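Local structure of aminoacyl-histidine dipeptidase (Vibrio alginolyticus, 3MRU) at residues 188-194 and 392-398. The protein probably hydrolyses dipeptides, acting as a zinc- or cobalt-dependent aminoacyl-histidine dipeptidase (carnosinase) of the M20C peptidase family. Numbering follows the deposited sequence.
Sequences IDGAMTF and AQIEFSG
An antiparallel strand pair in the large mixed sheet of the non-catalytic (lid) domain of this M20C peptidase, away from the two-zinc site, joins 188-194 to 392-398. The axes of the two short segments come within 4.5 Å, their N-to-C directions 158° apart; 188-194 is extended throughout, and 392-398 is extended up to G398, where phi/psi turns to 59/35. Register is fixed by three hydrogen-bonded pairs, D189/S397, A191/E395 and T193/Q393, interleaved with the non-hydrogen-bonded pairs G190/F396 and M192/I394. Bonding is tightest at T193/Q393 (T193 N to Q393 O 2.7 Å, Q393 N to T193 O 2.9 Å). E395 N to A191 O is 3.3 Å, A191 N to E395 O a weak 3.2 Å, D189 N to S397 O 2.9 Å and S397 N to D189 O 3.3 Å. The other edge of 188-194 pairs with strand 361-370, so it is an inner strand. M192 and I394 share the face packed on helix 373-389, with M192 CB 3.5 Å from I394 CG2. F396 (chi1 m) lies on that face too; a CB on G190 would clash with its CE2. The CA-to-CB bond of F194 points away from 392-398, but with chi1 m its ring comes back so that A392 CB lies over one face, 3.7 Å from the centroid and 21° off the normal, a CH-pi contact.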
loop_
_atom_site.group_PDB
_atom_site.type_symbol
_atom_site.label_atom_id
_atom_site.label_comp_id
_atom_site.label_asym_id
_atom_site.label_seq_id
_atom_site.Cartn_x
_atom_site.Cartn_y
_atom_site.Cartn_z
ATOM N N ILE A 188 6.275 5.985 6.483
ATOM C CA ILE A 188 7.344 5.739 7.426
ATOM C C ILE A 188 6.780 5.315 8.777
ATOM O O ILE A 188 5.794 5.890 9.256
ATOM C CB ILE A 188 8.194 6.973 7.571
ATOM C CG1 ILE A 188 9.464 6.667 8.353
ATOM C CG2 ILE A 188 7.373 8.098 8.176
ATOM C CD1 ILE A 188 9.370 6.559 9.820
ATOM N N ASP A 189 7.395 4.298 9.376
ATOM C CA ASP A 189 6.961 3.772 10.649
ATOM C C ASP A 189 7.591 4.617 11.691
ATOM O O ASP A 189 8.760 4.924 11.598
ATOM C CB ASP A 189 7.475 2.353 10.851
ATOM C CG ASP A 189 7.005 1.378 9.759
ATOM O OD1 ASP A 189 5.780 1.319 9.487
ATOM O OD2 ASP A 189 7.861 0.649 9.184
ATOM N N GLY A 190 6.803 4.994 12.688
ATOM C CA GLY A 190 7.294 5.685 13.888
ATOM C C GLY A 190 6.997 4.931 15.176
ATOM O O GLY A 190 6.045 4.144 15.254
ATOM N N ALA A 191 7.824 5.154 16.189
ATOM C CA ALA A 191 7.651 4.495 17.473
ATOM C C ALA A 191 8.036 5.386 18.663
ATOM O O ALA A 191 9.214 5.638 18.915
ATOM C CB ALA A 191 8.470 3.234 17.452
ATOM N N MET A 192 7.030 5.861 19.387
ATOM C CA MET A 192 7.259 6.667 20.558
ATOM C C MET A 192 7.250 5.794 21.795
ATOM O O MET A 192 6.255 5.134 22.092
ATOM C CB MET A 192 6.196 7.731 20.667
ATOM C CG MET A 192 6.640 8.883 21.494
ATOM S SD MET A 192 5.372 10.135 21.536
ATOM C CE MET A 192 5.594 10.987 19.974
ATOM N N THR A 193 8.364 5.797 22.521
ATOM C CA THR A 193 8.544 4.879 23.624
ATOM C C THR A 193 8.765 5.658 24.886
ATOM O O THR A 193 9.404 6.711 24.872
ATOM C CB THR A 193 9.754 3.944 23.408
ATOM O OG1 THR A 193 10.229 4.049 22.054
ATOM C CG2 THR A 193 9.369 2.493 23.736
ATOM N N PHE A 194 8.236 5.115 25.977
ATOM C CA PHE A 194 8.257 5.770 27.287
ATOM C C PHE A 194 8.962 4.901 28.316
ATOM O O PHE A 194 8.709 3.691 28.404
ATOM C CB PHE A 194 6.829 6.089 27.764
ATOM C CG PHE A 194 6.148 7.145 26.946
ATOM C CD1 PHE A 194 5.498 6.812 25.756
ATOM C CD2 PHE A 194 6.177 8.466 27.348
ATOM C CE1 PHE A 194 4.909 7.768 24.984
ATOM C CE2 PHE A 194 5.569 9.440 26.582
ATOM C CZ PHE A 194 4.945 9.092 25.396
ATOM N N ALA A 392 10.075 11.399 25.958
ATOM C CA ALA A 392 9.992 10.065 25.368
ATOM C C ALA A 392 10.904 9.974 24.154
ATOM O O ALA A 392 11.460 10.980 23.712
ATOM C CB ALA A 392 8.577 9.781 24.975
ATOM N N GLN A 393 11.049 8.773 23.602
ATOM C CA GLN A 393 11.906 8.577 22.438
ATOM C C GLN A 393 11.112 8.119 21.218
ATOM O O GLN A 393 10.223 7.289 21.344
ATOM C CB GLN A 393 12.981 7.556 22.792
ATOM C CG GLN A 393 14.201 7.534 21.869
ATOM C CD GLN A 393 15.102 6.306 22.150
ATOM O OE1 GLN A 393 15.869 6.288 23.137
ATOM N NE2 GLN A 393 14.997 5.268 21.288
ATOM N N ILE A 394 11.413 8.674 20.048
ATOM C CA ILE A 394 10.905 8.108 18.796
ATOM C C ILE A 394 12.002 7.718 17.844
ATOM O O ILE A 394 12.978 8.438 17.698
ATOM C CB ILE A 394 9.985 9.037 17.994
ATOM C CG1 ILE A 394 10.604 10.417 17.792
ATOM C CG2 ILE A 394 8.618 9.146 18.618
ATOM C CD1 ILE A 394 9.973 11.255 16.680
ATOM N N GLU A 395 11.810 6.576 17.192
ATOM C CA GLU A 395 12.699 6.089 16.159
ATOM C C GLU A 395 11.874 5.945 14.905
ATOM O O GLU A 395 10.720 5.499 14.947
ATOM C CB GLU A 395 13.255 4.699 16.469
ATOM C CG GLU A 395 13.837 4.430 17.838
ATOM C CD GLU A 395 14.312 2.967 17.976
ATOM O OE1 GLU A 395 13.602 2.032 17.488
ATOM O OE2 GLU A 395 15.405 2.751 18.570
ATOM N N PHE A 396 12.488 6.296 13.782
ATOM C CA PHE A 396 11.882 6.111 12.470
ATOM C C PHE A 396 12.611 5.043 11.659
ATOM O O PHE A 396 13.815 4.800 11.851
ATOM C CB PHE A 396 11.824 7.441 11.716
ATOM C CG PHE A 396 10.905 8.454 12.359
ATOM C CD1 PHE A 396 11.400 9.659 12.835
ATOM C CD2 PHE A 396 9.544 8.190 12.506
ATOM C CE1 PHE A 396 10.553 10.584 13.422
ATOM C CE2 PHE A 396 8.710 9.106 13.100
ATOM C CZ PHE A 396 9.220 10.299 13.561
ATOM N N SER A 397 11.862 4.404 10.766
ATOM C CA SER A 397 12.368 3.341 9.945
ATOM C C SER A 397 11.279 2.982 8.976
ATOM O O SER A 397 10.197 3.550 9.039
ATOM C CB SER A 397 12.645 2.146 10.814
ATOM O OG SER A 397 11.552 2.002 11.679
ATOM N N GLY A 398 11.572 2.028 8.092
ATOM C CA GLY A 398 10.638 1.548 7.075
ATOM C C GLY A 398 10.184 2.658 6.153
ATOM O O GLY A 398 9.027 2.675 5.725
#